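Local coordinates for dihydrodipicolinate synthase (Oceanobacillus iheyensis HTE831, PDB 3D0C), which probably catalyses the condensation of pyruvate with aspartate semialdehyde to 4-hydroxy-tetrahydrodipicolinate, a step of lysine biosynthesis, at residues D36-V39 against E40-Q44; K222-A225 against L226-A229. The protein carries 1 engineered substitution. One frame throughout, in Å; residues are numbered along the deposited sequence.

Overall arrangement
Both contacts are stretches of about two turns within outer helices of the TIM barrel, each built on four successive i to i+4 backbone hydrogen bonds. Contact 1 lies on helix 32-44, the crossover between the first two barrel strands; contact 2 lies on helix 220-232, which follows the last strand, 210-213. Because strands 15-17 and 210-213 close the barrel, the two helices are neighbours round it, their contacts centred about 18 Å apart with nearest atoms about 6 Å apart. Asn38, Val39 and Leu42 are buried in contact 1; Ser223, Leu226, Leu227 and Ala229 in contact 2, where Glu228 is exposed. Contact 1 sets an aliphatic pair beside acidic side chains; contact 2 pairs phenylalanine with leucine.

Contact 1. Residues D36-V39 against E40-Q44; sequences DDNV and EFLLQ
Val39 and Leu43 run alongside each other, one helical turn apart, with Val39 CG1 4.1 Å from Leu43 CD1. CG1 reaches this position because it stands anti to the backbone N of Val39 (chi1 174°), while Leu43 lays CG by the Val39 carbonyl, Leu43 CG to Val39 O being 3.4 Å. Leu42, on the neighbouring flank of the helix, likewise sets CG 3.3 Å from Asn38 O. Val39 and Leu42 also meet Ile50 of strand 49-50, and Val39 packs on Leu77 and Val78 of helix 64-78, so this is the closely packed side. Its backbone is held by regular bonds, among them Leu43 N to Val39 O at 3.0 Å and Leu42 N to Asn38 O at 3.0 Å.

Asp36, Asp37 and Glu40 are partly exposed and meet little within this stretch of helix, although Asp36 and Glu40 touch Leu77. The two aspartate side chains make no close contact with 40-44. With CG anti to its carbonyl carbon (chi1 -77°), Glu40 CG comes 3.4 Å from Asp36 O, the oxygen that also accepts the hydrogen bond from Glu40 N at 3.0 Å; the bend at chi2 then turns the carboxylate.

Helix 32-44 belongs to the beta-alpha-beta unit between strands 15-17 and 49-50 of the TIM barrel. Its cohesion here comes from backbone bonds and aliphatic packing. The salt bridge of Asp37 to Lys33 stays within the helix, whereas those of Asp36 to Arg73 and Glu40 to Arg81 link it to helix 64-78 and the loop after it.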
loop_
_atom_site.group_PDB
_atom_site.type_symbol
_atom_site.label_atom_id
_atom_site.label_comp_id
_atom_site.label_asym_id
_atom_site.label_seq_id
_atom_site.Cartn_x
_atom_site.Cartn_y
_atom_site.Cartn_z
ATOM N N ASP A 36 21.296 -1.262 -16.522
ATOM C CA ASP A 36 21.462 -1.160 -17.968
ATOM C C ASP A 36 21.567 -2.567 -18.561
ATOM O O ASP A 36 20.962 -2.866 -19.593
ATOM C CB ASP A 36 22.719 -0.341 -18.325
ATOM C CG ASP A 36 22.492 1.180 -18.232
ATOM O OD1 ASP A 36 21.347 1.617 -17.977
ATOM O OD2 ASP A 36 23.466 1.943 -18.424
ATOM N N ASP A 37 22.323 -3.430 -17.893
ATOM C CA ASP A 37 22.517 -4.796 -18.354
ATOM C C ASP A 37 21.266 -5.651 -18.281
ATOM O O ASP A 37 21.077 -6.552 -19.101
ATOM C CB ASP A 37 23.633 -5.463 -17.560
ATOM C CG ASP A 37 24.984 -4.839 -17.839
ATOM O OD1 ASP A 37 25.121 -4.184 -18.895
ATOM O OD2 ASP A 37 25.903 -5.010 -17.014
ATOM N N ASN A 38 20.417 -5.387 -17.298
ATOM C CA ASN A 38 19.191 -6.163 -17.186
ATOM C C ASN A 38 18.264 -5.778 -18.336
ATOM O O ASN A 38 17.603 -6.633 -18.931
ATOM C CB ASN A 38 18.505 -5.904 -15.845
ATOM C CG ASN A 38 17.148 -6.570 -15.754
ATOM O OD1 ASN A 38 17.025 -7.781 -15.948
ATOM N ND2 ASN A 38 16.121 -5.783 -15.465
ATOM N N VAL A 39 18.230 -4.486 -18.649
ATOM C CA VAL A 39 17.407 -3.966 -19.735
ATOM C C VAL A 39 17.897 -4.536 -21.072
ATOM O O VAL A 39 17.093 -4.935 -21.917
ATOM C CB VAL A 39 17.461 -2.413 -19.766
ATOM C CG1 VAL A 39 16.714 -1.872 -20.979
ATOM C CG2 VAL A 39 16.846 -1.853 -18.485
ATOM N N GLU A 40 19.215 -4.577 -21.256
ATOM C CA GLU A 40 19.799 -5.118 -22.487
ATOM C C GLU A 40 19.456 -6.601 -22.615
ATOM O O GLU A 40 19.123 -7.086 -23.695
ATOM C CB GLU A 40 21.327 -4.958 -22.482
ATOM C CG GLU A 40 21.834 -3.558 -22.797
ATOM C CD GLU A 40 21.274 -3.005 -24.097
ATOM O OE1 GLU A 40 21.044 -3.795 -25.037
ATOM O OE2 GLU A 40 21.077 -1.776 -24.183
ATOM N N PHE A 41 19.551 -7.311 -21.495
ATOM C CA PHE A 41 19.254 -8.737 -21.442
ATOM C C PHE A 41 17.835 -8.998 -21.923
ATOM O O PHE A 41 17.596 -9.911 -22.714
ATOM C CB PHE A 41 19.402 -9.244 -20.006
ATOM C CG PHE A 41 19.062 -10.696 -19.835
ATOM C CD1 PHE A 41 20.003 -11.686 -20.107
ATOM C CD2 PHE A 41 17.797 -11.078 -19.397
ATOM C CE1 PHE A 41 19.689 -13.036 -19.944
ATOM C CE2 PHE A 41 17.471 -12.423 -19.230
ATOM C CZ PHE A 41 18.419 -13.406 -19.503
ATOM N N LEU A 42 16.895 -8.199 -21.423
ATOM C CA LEU A 42 15.494 -8.328 -21.795
ATOM C C LEU A 42 15.284 -8.043 -23.283
ATOM O O LEU A 42 14.578 -8.778 -23.973
ATOM C CB LEU A 42 14.644 -7.374 -20.950
ATOM C CG LEU A 42 14.538 -7.719 -19.460
ATOM C CD1 LEU A 42 13.934 -6.546 -18.693
ATOM C CD2 LEU A 42 13.687 -8.977 -19.292
ATOM N N LEU A 43 15.900 -6.979 -23.783
ATOM C CA LEU A 43 15.749 -6.635 -25.190
ATOM C C LEU A 43 16.388 -7.676 -26.107
ATOM O O LEU A 43 15.830 -8.018 -27.146
ATOM C CB LEU A 43 16.361 -5.259 -25.469
ATOM C CG LEU A 43 15.655 -4.066 -24.816
ATOM C CD1 LEU A 43 16.475 -2.806 -25.015
ATOM C CD2 LEU A 43 14.263 -3.903 -25.420
ATOM N N GLN A 44 17.554 -8.179 -25.722
ATOM C CA GLN A 44 18.256 -9.169 -26.530
ATOM C C GLN A 44 17.465 -10.464 -26.608
ATOM O O GLN A 44 17.612 -11.238 -27.551
ATOM C CB GLN A 44 19.645 -9.446 -25.939
ATOM C CG GLN A 44 20.389 -10.603 -26.594
ATOM C CD GLN A 44 20.496 -10.462 -28.106
ATOM O OE1 GLN A 44 21.010 -9.462 -28.617
ATOM N NE2 GLN A 44 20.013 -11.469 -28.831
#

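Contact 2. Residues K222-A225 against L226-A229; sequences KSFA and LLEA
The flat group here is the Phe224 ring, met by one methyl of Leu227: Leu227 CD2 approaches obliquely, nearest to Phe224 CD1 at 4.1 Å and Phe224 CE1 at 4.2 Å. The two side chains run alongside each other in the same direction. Leu227 brings its methyl there with CG anti to the backbone N (chi1 176°) and chi2 at 63°. The Phe224 side chain also touches Ile47.

Beneath them the backbone bonds follow the helix, Leu227 N to Ser223 O at 3.1 Å and Glu228 N to Phe224 O at 3.0 Å, the latter nearly straight with an N-H...O angle of 167°. Further round the helix, Ala229 CB packs 3.4 Å from Ala225 O. The polar ends have partners outside this stretch: Lys222 NZ forms a salt bridge with Asp244, Lys222 also makes a cation-pi contact with Trp300, and Ser223 OG, in a buried setting, is hydrogen-bonded to Glu197.

Helix 220-232 packs against several neighbours: Leu226 and Ala229 face helix 235-257, Leu226 and Leu227 reach Glu197 and Tyr204 of helix 196-206, and Ser223 and Leu227 rest on Ile15 of barrel strand 15-17.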
loop_
_atom_site.group_PDB
_atom_site.type_symbol
_atom_site.label_atom_id
_atom_site.label_comp_id
_atom_site.label_asym_id
_atom_site.label_seq_id
_atom_site.Cartn_x
_atom_site.Cartn_y
_atom_site.Cartn_z
ATOM N N LYS A 222 11.796 -19.556 -21.691
ATOM C CA LYS A 222 10.670 -20.347 -21.192
ATOM C C LYS A 222 9.386 -19.524 -21.299
ATOM O O LYS A 222 8.343 -20.020 -21.737
ATOM C CB LYS A 222 10.897 -20.758 -19.736
ATOM C CG LYS A 222 12.008 -21.784 -19.537
ATOM C CD LYS A 222 12.131 -22.177 -18.072
ATOM C CE LYS A 222 13.284 -23.142 -17.837
ATOM N NZ LYS A 222 13.102 -24.451 -18.525
ATOM N N SER A 223 9.472 -18.263 -20.888
ATOM C CA SER A 223 8.334 -17.356 -20.944
ATOM C C SER A 223 7.857 -17.198 -22.379
ATOM O O SER A 223 6.652 -17.170 -22.638
ATOM C CB SER A 223 8.726 -15.980 -20.389
ATOM O OG SER A 223 9.099 -16.072 -19.028
ATOM N N PHE A 224 8.801 -17.083 -23.310
ATOM C CA PHE A 224 8.444 -16.923 -24.715
ATOM C C PHE A 224 7.955 -18.226 -25.329
ATOM O O PHE A 224 7.216 -18.206 -26.311
ATOM C CB PHE A 224 9.620 -16.359 -25.515
ATOM C CG PHE A 224 9.649 -14.857 -25.554
ATOM C CD1 PHE A 224 8.738 -14.152 -26.335
ATOM C CD2 PHE A 224 10.557 -14.149 -24.777
ATOM C CE1 PHE A 224 8.734 -12.757 -26.342
ATOM C CE2 PHE A 224 10.563 -12.759 -24.775
ATOM C CZ PHE A 224 9.651 -12.062 -25.557
ATOM N N ALA A 225 8.375 -19.351 -24.758
ATOM C CA ALA A 225 7.920 -20.651 -25.248
ATOM C C ALA A 225 6.427 -20.743 -24.910
ATOM O O ALA A 225 5.616 -21.244 -25.698
ATOM C CB ALA A 225 8.692 -21.774 -24.569
ATOM N N LEU A 226 6.071 -20.236 -23.733
ATOM C CA LEU A 226 4.679 -20.238 -23.301
ATOM C C LEU A 226 3.860 -19.290 -24.173
ATOM O O LEU A 226 2.745 -19.622 -24.579
ATOM C CB LEU A 226 4.567 -19.811 -21.831
ATOM C CG LEU A 226 3.132 -19.707 -21.302
ATOM C CD1 LEU A 226 2.448 -21.053 -21.456
ATOM C CD2 LEU A 226 3.134 -19.272 -19.846
ATOM N N LEU A 227 4.398 -18.109 -24.467
ATOM C CA LEU A 227 3.653 -17.170 -25.302
ATOM C C LEU A 227 3.388 -17.767 -26.682
ATOM O O LEU A 227 2.269 -17.710 -27.188
ATOM C CB LEU A 227 4.409 -15.846 -25.459
ATOM C CG LEU A 227 3.744 -14.841 -26.413
ATOM C CD1 LEU A 227 2.387 -14.417 -25.876
ATOM C CD2 LEU A 227 4.635 -13.630 -26.584
ATOM N N GLU A 228 4.416 -18.348 -27.293
ATOM C CA GLU A 228 4.238 -18.928 -28.619
ATOM C C GLU A 228 3.199 -20.043 -28.599
ATOM O O GLU A 228 2.334 -20.108 -29.472
ATOM C CB GLU A 228 5.557 -19.472 -29.162
ATOM C CG GLU A 228 5.428 -20.003 -30.580
ATOM C CD GLU A 228 6.768 -20.290 -31.225
ATOM O OE1 GLU A 228 7.498 -21.169 -30.719
ATOM O OE2 GLU A 228 7.089 -19.632 -32.240
ATOM N N ALA A 229 3.289 -20.911 -27.599
ATOM C CA ALA A 229 2.349 -22.014 -27.468
ATOM C C ALA A 229 0.918 -21.486 -27.379
ATOM O O ALA A 229 0.024 -21.995 -28.051
ATOM C CB ALA A 229 2.682 -22.841 -26.231
#